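Local coordinates for Isomerase/lactonizing enzyme (Agrobacterium fabrum str. C58, PDB 2NQL), which belongs to the enolase superfamily, in the mandelate racemase/muconate lactonizing enzyme family, and carries a sodium ion in its barrel domain, its precise function being unassigned, at residues A[140-145]-A[327-332]; A[320-325]-A[373-378]; A[151-156]-A[363-368]; A[68-73]-A[290-295]; A[281-286]-A[308-313]. All blocks are in the same frame, centred on the assembly; numbering follows the deposited sequence.

The contacts combine the two domains of an enolase-superfamily fold. Along the chain, 68-73, 140-145 and 151-156 come first, 363-368 and 373-378 last, and most pairs interleave. Contacts 1 and 2 share helix 322-331, with centres about 12 Å apart, and are joined where Q329 meets L373. Contacts 1 and 3, centres about 13 Å apart, are tied by R143 with D151. Contact 4 reaches contact 2 through E68, whose carboxylate lies at the start of helix 322-331. Contact 5, its centre about 20 Å or more from the other centres, shares the barrel sheet with contact 3 and touches it through I313 and Y156. Helix 322-331 thus lies between barrel wall, N-terminal region and C-terminal tail.

Contact 1 (A[140-145]-A[327-332]); sequences KSIRDL and SLQASS
Q329 reaches from helix 322-331 across to the start of the short helix 142-145, its chain bent at chi2 (-73°) so that the amide meets the first turn. I142 crosses it at about a right angle, CG2 lying 3.9 Å from Q329 CB. R143 also crosses Q329 steeply: its CG takes the crowded position between backbone N and carbonyl carbon (chi1 68°), and the chain then runs extended to NE. Q329 OE1 is thereby gripped twice by one residue, R143 N and R143 NH1 each donating to it over 3.0 Å. Both donors stand above the carbonyl plane, while OE1 lies in the plane of the guanidinium, which is turned 40° from the amide. The shank of R143 passes S332, whose OG is 3.2 Å from R143 CD and bonds back to Q329 O at 2.7 Å. S141 N-caps the short helix, its OG accepting from D144 N. The polar ends continue outward, Q329 NE2 to L373 O and R143 NH2 to D151 and P368 O. A buried arginine with an acidic partner and two carbonyl oxygens (Q329 OE1 and P368 O) around it probably stays charged, and the two bonds on OE1 fix which way the Q329 amide faces.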
# COMPACT_ATOMS: atom_id res chain seq x y z
N LYS A 140 16.52 27.27 11.48
CA LYS A 140 17.52 26.30 11.02
C LYS A 140 17.01 25.63 9.75
O LYS A 140 15.81 25.35 9.65
CB LYS A 140 17.75 25.19 12.06
CG LYS A 140 18.26 25.65 13.44
CD LYS A 140 19.66 26.20 13.35
CE LYS A 140 20.23 26.47 14.74
NZ LYS A 140 21.57 27.11 14.64
N SER A 141 17.91 25.35 8.80
CA SER A 141 17.57 24.48 7.66
C SER A 141 17.18 23.12 8.23
O SER A 141 17.58 22.74 9.35
CB SER A 141 18.78 24.33 6.72
OG SER A 141 19.82 23.64 7.41
N ILE A 142 16.36 22.37 7.48
CA ILE A 142 16.05 20.99 7.90
C ILE A 142 17.34 20.19 8.16
O ILE A 142 17.46 19.49 9.17
CB ILE A 142 15.12 20.29 6.89
CG1 ILE A 142 13.70 20.86 7.02
CG2 ILE A 142 15.19 18.74 7.06
CD1 ILE A 142 12.79 20.46 5.88
N ARG A 143 18.34 20.32 7.28
CA ARG A 143 19.54 19.54 7.48
C ARG A 143 20.26 19.87 8.79
O ARG A 143 20.79 18.96 9.45
CB ARG A 143 20.48 19.58 6.27
CG ARG A 143 21.14 20.94 5.95
CD ARG A 143 21.76 20.84 4.56
NE ARG A 143 22.33 22.08 4.03
CZ ARG A 143 21.62 23.09 3.53
NH1 ARG A 143 20.29 23.07 3.53
NH2 ARG A 143 22.26 24.16 3.06
N ASP A 144 20.24 21.15 9.16
CA ASP A 144 20.81 21.60 10.43
C ASP A 144 20.04 21.02 11.60
O ASP A 144 20.62 20.44 12.51
CB ASP A 144 20.84 23.12 10.51
CG ASP A 144 22.22 23.69 10.20
OD1 ASP A 144 23.22 22.93 10.18
OD2 ASP A 144 22.31 24.92 9.99
N LEU A 145 18.72 21.12 11.52
CA LEU A 145 17.83 20.53 12.52
C LEU A 145 18.01 19.03 12.70
O LEU A 145 17.86 18.52 13.81
CB LEU A 145 16.38 20.87 12.15
CG LEU A 145 15.31 20.85 13.23
CD1 LEU A 145 15.61 21.83 14.35
CD2 LEU A 145 14.01 21.20 12.56
N SER A 327 14.29 15.95 -0.34
CA SER A 327 15.25 14.89 -0.61
C SER A 327 16.69 15.39 -0.40
O SER A 327 17.48 14.70 0.22
CB SER A 327 15.10 14.32 -2.04
OG SER A 327 15.91 13.14 -2.19
N LEU A 328 17.00 16.57 -0.94
CA LEU A 328 18.35 17.13 -0.79
C LEU A 328 18.69 17.37 0.68
O LEU A 328 19.76 16.95 1.13
CB LEU A 328 18.51 18.43 -1.61
CG LEU A 328 18.20 18.40 -3.10
CD1 LEU A 328 18.66 19.71 -3.72
CD2 LEU A 328 18.84 17.20 -3.81
N GLN A 329 17.78 18.02 1.42
CA GLN A 329 17.95 18.26 2.87
C GLN A 329 18.27 16.98 3.64
O GLN A 329 19.28 16.90 4.35
CB GLN A 329 16.70 18.90 3.48
CG GLN A 329 16.34 20.32 3.00
CD GLN A 329 17.28 21.41 3.54
OE1 GLN A 329 18.16 21.14 4.36
NE2 GLN A 329 17.07 22.64 3.08
N ALA A 330 17.41 15.97 3.48
CA ALA A 330 17.61 14.71 4.18
C ALA A 330 18.85 13.98 3.69
O ALA A 330 19.63 13.47 4.50
CB ALA A 330 16.39 13.83 4.03
N SER A 331 19.05 13.93 2.37
CA SER A 331 20.21 13.24 1.77
C SER A 331 21.54 13.76 2.32
O SER A 331 22.50 13.00 2.51
CB SER A 331 20.23 13.40 0.25
OG SER A 331 19.14 12.74 -0.35
N SER A 332 21.58 15.07 2.56
CA SER A 332 22.82 15.75 2.96
C SER A 332 23.37 15.31 4.32
O SER A 332 24.55 15.49 4.58
CB SER A 332 22.62 17.26 2.96
OG SER A 332 21.89 17.67 4.11

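Contact 2 (A[320-325]-A[373-378]); sequences AGIFLA and LGVRPS
I322 is the main projection from the first turn of helix 322-331. Its CG1 lies beside the backbone N and chi2 bends the chain again (-59°), so that CD1 reaches the hollow between V375, R376 and P377. CD1 sits 3.8 Å from P377 CD and 3.9 Å from V375 CG2, with R376 CA at its base. The other branch, CG2, meets L373 CD2 at 3.7 Å, the two side chains crossing at about a right angle. One turn further on, the small A325 forms a shallow dip, which V375 CG2 fills from the crowded position beside its own backbone, 3.5 Å from A325 CB. L373, with CG anti to the backbone N (chi1 -164°), covers the same methyl from a second direction, its CG 4.1 Å from A325 CB, while CD1 and CD2 straddle I322 O. R376 turns away from the helix to a salt bridge with D355, and W66 of strand 64-70 touches both R376 and P377. G321 occupies the N-cap position, and the E68 carboxylate accepts from F323 N. Segment 373-378, whose strand 376-377 pairs with 354-355, packs on helix 322-331 on the way to strand 386-387, which joins the N-terminal sheet, as in the enolase superfamily.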
# COMPACT_ATOMS: atom_id res chain seq x y z
N ALA A 320 7.20 19.45 -8.42
CA ALA A 320 7.36 20.92 -8.48
C ALA A 320 8.72 21.35 -7.94
O ALA A 320 9.21 22.45 -8.25
CB ALA A 320 6.24 21.60 -7.71
N GLY A 321 9.34 20.50 -7.13
CA GLY A 321 10.63 20.83 -6.53
C GLY A 321 10.57 20.80 -5.01
O GLY A 321 11.61 20.87 -4.36
N ILE A 322 9.36 20.71 -4.43
CA ILE A 322 9.19 20.72 -2.95
C ILE A 322 9.72 19.42 -2.31
O ILE A 322 10.58 19.45 -1.40
CB ILE A 322 7.70 21.01 -2.53
CG1 ILE A 322 7.18 22.39 -3.04
CG2 ILE A 322 7.45 20.79 -1.02
CD1 ILE A 322 7.95 23.59 -2.57
N PHE A 323 9.22 18.27 -2.76
CA PHE A 323 9.82 17.02 -2.31
C PHE A 323 11.26 16.77 -2.76
O PHE A 323 12.01 16.10 -2.07
CB PHE A 323 8.91 15.78 -2.41
CG PHE A 323 8.56 15.35 -3.83
CD1 PHE A 323 9.51 14.82 -4.71
CD2 PHE A 323 7.23 15.37 -4.24
CE1 PHE A 323 9.14 14.38 -6.01
CE2 PHE A 323 6.84 14.95 -5.53
CZ PHE A 323 7.80 14.44 -6.41
N LEU A 324 11.66 17.36 -3.89
CA LEU A 324 13.07 17.26 -4.26
C LEU A 324 13.95 18.03 -3.24
O LEU A 324 14.97 17.52 -2.80
CB LEU A 324 13.32 17.78 -5.67
CG LEU A 324 14.80 17.73 -6.10
CD1 LEU A 324 15.35 16.32 -6.07
CD2 LEU A 324 14.93 18.36 -7.49
N ALA A 325 13.54 19.23 -2.87
CA ALA A 325 14.27 20.00 -1.88
C ALA A 325 14.36 19.25 -0.56
O ALA A 325 15.42 19.18 0.04
CB ALA A 325 13.65 21.35 -1.68
N LEU A 373 12.65 24.01 4.73
CA LEU A 373 12.90 23.38 3.46
C LEU A 373 13.86 24.22 2.60
O LEU A 373 14.69 23.66 1.85
CB LEU A 373 11.54 23.21 2.77
CG LEU A 373 11.39 22.27 1.60
CD1 LEU A 373 11.68 20.86 2.03
CD2 LEU A 373 9.95 22.44 1.09
N GLY A 374 13.75 25.55 2.71
CA GLY A 374 14.60 26.48 1.95
C GLY A 374 14.02 26.85 0.59
O GLY A 374 14.61 27.65 -0.15
N VAL A 375 12.89 26.23 0.22
CA VAL A 375 12.17 26.59 -1.00
C VAL A 375 10.69 26.66 -0.68
O VAL A 375 10.26 26.10 0.33
CB VAL A 375 12.41 25.62 -2.23
CG1 VAL A 375 13.93 25.43 -2.54
CG2 VAL A 375 11.73 24.26 -2.02
N ARG A 376 9.92 27.33 -1.54
CA ARG A 376 8.44 27.33 -1.47
C ARG A 376 7.93 27.56 -2.90
O ARG A 376 8.70 27.98 -3.77
CB ARG A 376 7.96 28.46 -0.55
CG ARG A 376 8.29 29.84 -1.09
CD ARG A 376 7.64 30.94 -0.31
NE ARG A 376 7.80 32.24 -0.96
CZ ARG A 376 7.60 33.40 -0.35
NH1 ARG A 376 7.25 33.42 0.93
NH2 ARG A 376 7.77 34.53 -1.03
N PRO A 377 6.64 27.27 -3.17
CA PRO A 377 6.10 27.63 -4.48
C PRO A 377 6.24 29.12 -4.74
O PRO A 377 6.08 29.95 -3.83
CB PRO A 377 4.62 27.21 -4.38
CG PRO A 377 4.67 26.03 -3.37
CD PRO A 377 5.61 26.60 -2.34
N SER A 378 6.62 29.45 -5.97
CA SER A 378 6.75 30.86 -6.36
C SER A 378 5.35 31.46 -6.53
O SER A 378 4.34 30.73 -6.59
CB SER A 378 7.53 30.96 -7.68
OG SER A 378 6.79 30.36 -8.74

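Contact 3 (A[151-156]-A[363-368]); sequences DSFPAY and GRYHLP. With SO4 (sulfate ion), chain C; SO4 (sulfate ion), chain F.
R364 leaves the short strand 364-366 with its CB 3.5 Å from F153 O, and CG stays alongside the same carbonyl. The chain then bends at chi3 (72°), swinging the guanidinium over the neighbouring strand so that F153 CA lies over one face. NE makes only a weak bond to S152 OG, whereas NH2 binds that oxygen in the guanidinium plane at 2.9 Å. At the tip a sulfate ion is held twice, NH2 to O3 at 2.8 Å and NH1 to O2 at 2.9 Å. A second sulfate lies at S152 OG and is linked through a water to D151 O and H366 ND1. Beneath this polar side the strands pair antiparallel: F153 and Y365 form the hydrogen-bonded pair, Y365 N reaching F153 O at 2.9 Å, and L367 N meets D151 O almost straight (175°). On the face opposite S152 and H366, F153 CE1 touches Y365 CD2 and CE2 touches L367 CD1, with the F153 and Y365 rings oblique at 59°. F153 and Y365 both lean on L328 of helix 322-331. Strand 364-366 thus pairs alongside the start of strand 152-158; the latter also runs parallel to barrel strands 182-186 and 340-342, and strand 359-361 pairs antiparallel with 364-366.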
# COMPACT_ATOMS: atom_id res chain seq x y z
N ASP A 151 26.40 20.89 1.99
CA ASP A 151 25.63 21.85 1.20
C ASP A 151 25.68 21.55 -0.29
O ASP A 151 25.09 22.29 -1.09
CB ASP A 151 26.10 23.28 1.45
CG ASP A 151 26.01 23.67 2.89
OD1 ASP A 151 24.99 23.38 3.54
OD2 ASP A 151 26.99 24.27 3.40
N SER A 152 26.40 20.49 -0.66
CA SER A 152 26.46 20.05 -2.04
C SER A 152 26.81 18.58 -2.06
O SER A 152 27.41 18.06 -1.11
CB SER A 152 27.49 20.89 -2.87
OG SER A 152 28.82 20.68 -2.42
N PHE A 153 26.43 17.89 -3.14
CA PHE A 153 26.86 16.51 -3.37
C PHE A 153 26.68 16.14 -4.83
O PHE A 153 26.03 16.90 -5.57
CB PHE A 153 26.12 15.51 -2.43
CG PHE A 153 24.63 15.73 -2.32
CD1 PHE A 153 23.77 15.46 -3.39
CD2 PHE A 153 24.08 16.17 -1.11
CE1 PHE A 153 22.40 15.64 -3.27
CE2 PHE A 153 22.71 16.33 -0.97
CZ PHE A 153 21.86 16.08 -2.06
N PRO A 154 27.29 15.02 -5.27
CA PRO A 154 27.22 14.66 -6.68
C PRO A 154 25.82 14.39 -7.22
O PRO A 154 24.95 13.92 -6.48
CB PRO A 154 28.07 13.37 -6.73
CG PRO A 154 29.04 13.56 -5.64
CD PRO A 154 28.17 14.08 -4.55
N ALA A 155 25.64 14.69 -8.50
CA ALA A 155 24.39 14.44 -9.20
C ALA A 155 24.69 13.65 -10.47
O ALA A 155 25.69 13.93 -11.15
CB ALA A 155 23.73 15.77 -9.54
N TYR A 156 23.88 12.64 -10.76
CA TYR A 156 24.01 11.91 -12.02
C TYR A 156 22.88 12.21 -12.97
O TYR A 156 21.73 12.40 -12.54
CB TYR A 156 24.20 10.40 -11.82
CG TYR A 156 22.97 9.59 -11.44
CD1 TYR A 156 22.11 9.08 -12.43
CD2 TYR A 156 22.67 9.33 -10.10
CE1 TYR A 156 21.00 8.32 -12.09
CE2 TYR A 156 21.55 8.55 -9.75
CZ TYR A 156 20.73 8.06 -10.75
OH TYR A 156 19.62 7.31 -10.43
N GLY A 363 27.71 18.75 -12.41
CA GLY A 363 27.67 17.47 -11.75
C GLY A 363 27.38 17.47 -10.26
O GLY A 363 27.61 16.45 -9.61
N ARG A 364 26.90 18.60 -9.71
CA ARG A 364 26.61 18.66 -8.26
C ARG A 364 25.32 19.43 -7.94
O ARG A 364 25.08 20.51 -8.48
CB ARG A 364 27.74 19.30 -7.44
CG ARG A 364 29.09 18.62 -7.53
CD ARG A 364 30.15 19.36 -6.74
NE ARG A 364 29.99 19.24 -5.29
CZ ARG A 364 30.28 18.15 -4.57
NH1 ARG A 364 30.74 17.04 -5.13
NH2 ARG A 364 30.11 18.20 -3.25
N TYR A 365 24.52 18.89 -7.02
CA TYR A 365 23.44 19.65 -6.41
C TYR A 365 24.02 20.66 -5.43
O TYR A 365 24.96 20.34 -4.71
CB TYR A 365 22.52 18.73 -5.61
CG TYR A 365 21.47 18.06 -6.44
CD1 TYR A 365 20.35 18.77 -6.90
CD2 TYR A 365 21.56 16.70 -6.76
CE1 TYR A 365 19.35 18.16 -7.64
CE2 TYR A 365 20.55 16.07 -7.48
CZ TYR A 365 19.45 16.82 -7.92
OH TYR A 365 18.45 16.22 -8.64
N HIS A 366 23.44 21.85 -5.45
CA HIS A 366 23.67 22.89 -4.45
C HIS A 366 22.40 23.17 -3.65
O HIS A 366 21.37 23.60 -4.21
CB HIS A 366 24.12 24.17 -5.14
CG HIS A 366 25.44 24.03 -5.83
ND1 HIS A 366 26.61 24.51 -5.29
CD2 HIS A 366 25.78 23.41 -6.98
CE1 HIS A 366 27.61 24.23 -6.10
NE2 HIS A 366 27.14 23.55 -7.13
N LEU A 367 22.49 22.97 -2.34
CA LEU A 367 21.30 22.98 -1.49
C LEU A 367 20.85 24.41 -1.21
O LEU A 367 21.68 25.32 -1.18
CB LEU A 367 21.59 22.26 -0.17
CG LEU A 367 21.32 20.75 -0.30
CD1 LEU A 367 22.32 19.97 -1.15
CD2 LEU A 367 21.17 20.14 1.04
N PRO A 368 19.53 24.61 -0.95
CA PRO A 368 19.06 25.95 -0.63
C PRO A 368 19.55 26.38 0.75
O PRO A 368 20.00 25.52 1.53
CB PRO A 368 17.53 25.79 -0.66
CG PRO A 368 17.31 24.39 -0.31
CD PRO A 368 18.44 23.62 -0.89
S SO4 C . 31.35 14.69 -2.37
O1 SO4 C . 30.89 13.33 -2.04
O2 SO4 C . 31.79 14.73 -3.76
O3 SO4 C . 30.25 15.63 -2.18
O4 SO4 C . 32.46 15.08 -1.49
S SO4 F . 29.74 23.51 -0.87
O1 SO4 F . 29.54 22.22 -0.20
O2 SO4 F . 29.86 23.34 -2.32
O3 SO4 F . 28.57 24.33 -0.59
O4 SO4 F . 30.94 24.18 -0.36
O HOH W 1 26.45 24.65 -2.27

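Contact 4 (A[68-73]-A[290-295]); sequences ETYGIV and MGHKGI
Y70 and H292 both carry CG beside the backbone N (chi1 -86° and -78°), and these torsions lay the phenol and imidazole over one another in an offset stack. The arrangement belongs to the domain interface of an enolase-superfamily protein, where the end of strand 64-70 in the N-terminal domain meets the weakly bonded helix about 290-293, just beyond barrel strand 285-286. The ring centroids are 3.7 Å apart, and the nearest atoms are Y70 CZ and H292 NE2 at 3.3 Å. G291 C lies at the edge of the Y70 ring. Beside the stack, T69 OG1, anti to its backbone N (chi1 -174°), is hydrogen-bonded to G291 O at 2.6 Å, nearly along the C=O axis, with D121 O as a second partner. H292 ND1 is bonded to D121 OD1, which fixes the rotation of the imidazole and may favour a protonated ring. Y114 and R112 of the second subunit pack on Y70 and H292, respectively. The Y70 side chain is about 8 Å from the sodium ion bound by E240 and E266, and its OH bonds to a glycerol, probably from the crystallisation liquor. H292 CE1 sits over the centre of the Y70 ring, 3.3 Å above its plane.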
# COMPACT_ATOMS: atom_id res chain seq x y z
N GLU A 68 4.87 17.93 -0.39
CA GLU A 68 4.48 17.47 -1.73
C GLU A 68 4.60 15.95 -1.81
O GLU A 68 5.44 15.36 -1.14
CB GLU A 68 5.39 18.14 -2.78
CG GLU A 68 4.92 17.99 -4.26
CD GLU A 68 5.96 18.46 -5.28
OE1 GLU A 68 7.13 18.70 -4.90
OE2 GLU A 68 5.61 18.54 -6.48
N THR A 69 3.76 15.33 -2.63
CA THR A 69 3.89 13.91 -2.91
C THR A 69 3.41 13.68 -4.35
O THR A 69 3.06 14.63 -5.05
CB THR A 69 3.06 13.05 -1.89
OG1 THR A 69 3.31 11.66 -2.10
CG2 THR A 69 1.55 13.35 -1.94
N TYR A 70 3.40 12.43 -4.76
CA TYR A 70 2.94 12.02 -6.09
C TYR A 70 1.51 12.46 -6.29
O TYR A 70 0.67 12.35 -5.40
CB TYR A 70 3.04 10.51 -6.25
CG TYR A 70 4.41 10.05 -6.71
CD1 TYR A 70 5.55 10.29 -5.93
CD2 TYR A 70 4.56 9.38 -7.93
CE1 TYR A 70 6.82 9.85 -6.37
CE2 TYR A 70 5.82 8.94 -8.36
CZ TYR A 70 6.94 9.19 -7.57
OH TYR A 70 8.19 8.75 -7.97
N GLY A 71 1.26 12.99 -7.47
CA GLY A 71 -0.09 13.30 -7.89
C GLY A 71 -0.37 12.92 -9.33
O GLY A 71 -1.42 13.28 -9.83
N ILE A 72 0.55 12.20 -9.98
CA ILE A 72 0.33 11.81 -11.38
C ILE A 72 -0.95 10.99 -11.64
O ILE A 72 -1.62 11.16 -12.67
CB ILE A 72 1.54 11.11 -12.05
CG1 ILE A 72 2.12 10.00 -11.16
CG2 ILE A 72 2.60 12.15 -12.46
CD1 ILE A 72 2.92 8.98 -11.94
N VAL A 73 -1.28 10.12 -10.68
CA VAL A 73 -2.40 9.20 -10.85
C VAL A 73 -3.37 9.36 -9.67
O VAL A 73 -2.96 9.22 -8.52
CB VAL A 73 -1.92 7.75 -10.99
CG1 VAL A 73 -3.12 6.80 -11.21
CG2 VAL A 73 -0.93 7.60 -12.17
N MET A 290 11.89 10.53 -2.14
CA MET A 290 11.36 11.35 -1.05
C MET A 290 9.85 11.61 -1.20
O MET A 290 9.13 11.67 -0.20
CB MET A 290 12.10 12.69 -1.03
CG MET A 290 11.54 13.69 -0.04
SD MET A 290 11.53 13.14 1.69
CE MET A 290 13.27 13.16 2.08
N GLY A 291 9.37 11.75 -2.44
CA GLY A 291 7.95 12.04 -2.67
C GLY A 291 7.00 10.92 -2.23
O GLY A 291 5.83 11.17 -1.93
N HIS A 292 7.53 9.70 -2.18
CA HIS A 292 6.79 8.52 -1.67
C HIS A 292 6.96 8.36 -0.15
O HIS A 292 6.16 7.66 0.47
CB HIS A 292 7.28 7.20 -2.34
CG HIS A 292 6.75 6.97 -3.72
ND1 HIS A 292 5.45 7.25 -4.08
CD2 HIS A 292 7.35 6.46 -4.82
CE1 HIS A 292 5.27 6.92 -5.35
NE2 HIS A 292 6.41 6.45 -5.82
N LYS A 293 7.99 8.98 0.43
CA LYS A 293 8.53 8.55 1.74
C LYS A 293 8.41 9.57 2.85
O LYS A 293 7.95 9.24 3.95
CB LYS A 293 9.98 8.02 1.63
CG LYS A 293 10.11 6.81 0.74
CD LYS A 293 11.56 6.32 0.70
CE LYS A 293 11.69 5.05 -0.10
NZ LYS A 293 11.35 5.24 -1.56
N GLY A 294 8.82 10.81 2.59
CA GLY A 294 8.84 11.87 3.60
C GLY A 294 10.18 11.79 4.32
O GLY A 294 10.90 10.80 4.19
N ILE A 295 10.51 12.85 5.06
CA ILE A 295 11.84 12.99 5.67
C ILE A 295 12.08 11.95 6.77
O ILE A 295 13.13 11.31 6.81
CB ILE A 295 12.05 14.43 6.20
CG1 ILE A 295 12.24 15.39 5.01
CG2 ILE A 295 13.29 14.51 7.17
CD1 ILE A 295 11.94 16.83 5.33

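Contact 5 (A[281-286]-A[308-313])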
# COMPACT_ATOMS: atom_id res chain seq x y z
N CYS A 281 18.67 -10.39 0.41
CA CYS A 281 19.37 -10.10 -0.87
C CYS A 281 20.68 -9.34 -0.64
O CYS A 281 20.90 -8.81 0.45
CB CYS A 281 18.49 -9.30 -1.84
SG CYS A 281 16.75 -9.79 -1.93
N ARG A 282 21.54 -9.32 -1.67
CA ARG A 282 22.76 -8.49 -1.68
C ARG A 282 22.55 -7.15 -2.40
O ARG A 282 22.67 -7.04 -3.62
CB ARG A 282 23.93 -9.24 -2.31
CG ARG A 282 24.70 -10.08 -1.31
CD ARG A 282 25.70 -10.99 -1.99
NE ARG A 282 25.82 -12.24 -1.23
CZ ARG A 282 26.30 -13.38 -1.72
NH1 ARG A 282 26.72 -13.45 -2.99
NH2 ARG A 282 26.36 -14.45 -0.94
N ILE A 283 22.21 -6.13 -1.61
CA ILE A 283 21.80 -4.84 -2.15
C ILE A 283 23.00 -3.90 -1.98
O ILE A 283 23.45 -3.64 -0.86
CB ILE A 283 20.52 -4.28 -1.42
CG1 ILE A 283 19.30 -5.23 -1.56
CG2 ILE A 283 20.18 -2.85 -1.89
CD1 ILE A 283 19.00 -5.73 -2.99
N ALA A 284 23.49 -3.39 -3.09
CA ALA A 284 24.64 -2.51 -3.07
C ALA A 284 24.22 -1.07 -2.81
O ALA A 284 24.93 -0.32 -2.13
CB ALA A 284 25.37 -2.61 -4.36
N ILE A 285 23.07 -0.68 -3.36
CA ILE A 285 22.62 0.72 -3.35
C ILE A 285 21.12 0.74 -3.06
O ILE A 285 20.37 -0.03 -3.66
CB ILE A 285 22.88 1.39 -4.72
CG1 ILE A 285 24.39 1.51 -5.00
CG2 ILE A 285 22.24 2.80 -4.80
CD1 ILE A 285 24.71 1.42 -6.47
N VAL A 286 20.71 1.61 -2.15
CA VAL A 286 19.30 1.99 -2.06
C VAL A 286 18.98 3.36 -2.64
O VAL A 286 19.78 4.31 -2.55
CB VAL A 286 18.69 1.80 -0.66
CG1 VAL A 286 18.73 0.32 -0.26
CG2 VAL A 286 19.37 2.68 0.38
N HIS A 308 24.57 -1.31 7.46
CA HIS A 308 24.85 -2.46 6.62
C HIS A 308 25.82 -2.14 5.50
O HIS A 308 26.06 -2.96 4.60
CB HIS A 308 23.54 -3.07 6.13
CG HIS A 308 22.76 -3.74 7.21
ND1 HIS A 308 22.97 -5.05 7.59
CD2 HIS A 308 21.73 -3.29 7.97
CE1 HIS A 308 22.12 -5.37 8.55
NE2 HIS A 308 21.36 -4.32 8.80
N GLY A 309 26.38 -0.93 5.56
CA GLY A 309 27.31 -0.43 4.56
C GLY A 309 26.74 -0.39 3.16
O GLY A 309 27.44 -0.69 2.20
N ILE A 310 25.46 -0.05 3.05
CA ILE A 310 24.78 0.06 1.76
C ILE A 310 24.86 1.54 1.34
O ILE A 310 24.53 2.41 2.15
CB ILE A 310 23.29 -0.43 1.88
CG1 ILE A 310 23.28 -1.92 2.28
CG2 ILE A 310 22.53 -0.21 0.54
CD1 ILE A 310 21.92 -2.50 2.67
N ASP A 311 25.30 1.80 0.11
CA ASP A 311 25.31 3.17 -0.45
C ASP A 311 23.89 3.72 -0.66
O ASP A 311 22.97 2.96 -0.92
CB ASP A 311 26.07 3.21 -1.78
CG ASP A 311 27.57 2.98 -1.59
OD1 ASP A 311 28.06 3.10 -0.46
OD2 ASP A 311 28.25 2.67 -2.58
N VAL A 312 23.73 5.03 -0.53
CA VAL A 312 22.43 5.68 -0.75
C VAL A 312 22.56 6.64 -1.93
O VAL A 312 23.37 7.58 -1.91
CB VAL A 312 21.97 6.43 0.51
CG1 VAL A 312 20.64 7.15 0.26
CG2 VAL A 312 21.88 5.46 1.72
N ILE A 313 21.78 6.38 -2.98
CA ILE A 313 21.73 7.24 -4.17
C ILE A 313 20.25 7.49 -4.52
O ILE A 313 19.65 6.71 -5.26
CB ILE A 313 22.51 6.62 -5.37
CG1 ILE A 313 23.95 6.25 -4.95
CG2 ILE A 313 22.54 7.57 -6.56
CD1 ILE A 313 24.73 5.51 -6.01
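V286 is the apolar centre, its two methyls meeting different partners on the facing strand. CG1, beside the backbone N, touches I310 CG2 at 3.9 Å, the side chains crossing at about a right angle. CG2, in the crowded position, touches V312 CG2 at 4.0 Å. M274 of helix 271-278 covers V286 and I310, and A305 of helix 295-308 packs on I310 and V312, so this side is the one roofed by helices. The next residue back in the strand, I285, points to the other side of the sheet. Its CG2 lies 3.9 Å from I313 CG1, and its CG1 lies near D311 CB, the two side chains crossing obliquely. I313 is about 8 Å from the sodium ion, consistent with this side facing the barrel interior. Strands 285-286 and 311-312 are parallel neighbours in the TIM-like barrel of the enolase superfamily, joined by a beta-alpha-beta crossover through helices 290-293 and 295-308. G309, with positive phi, closes helix 295-308 in a Schellman motif before the chain enters the second strand. The backbones then interlock in register, I285 beside D311 and V286 beside V312. V286 is bonded at both ends, its N reaching D311 O at 2.9 Å and its O accepting from I313 N at 2.9 Å, both nearly along the C=O axis. At the upstream edge D311 N donates to A284 O over 3.1 Å, in the carbonyl plane. I310 CG1 packs on I283 O beside it. On the I285 side, D311 OD1 forms a salt bridge with K338 NZ.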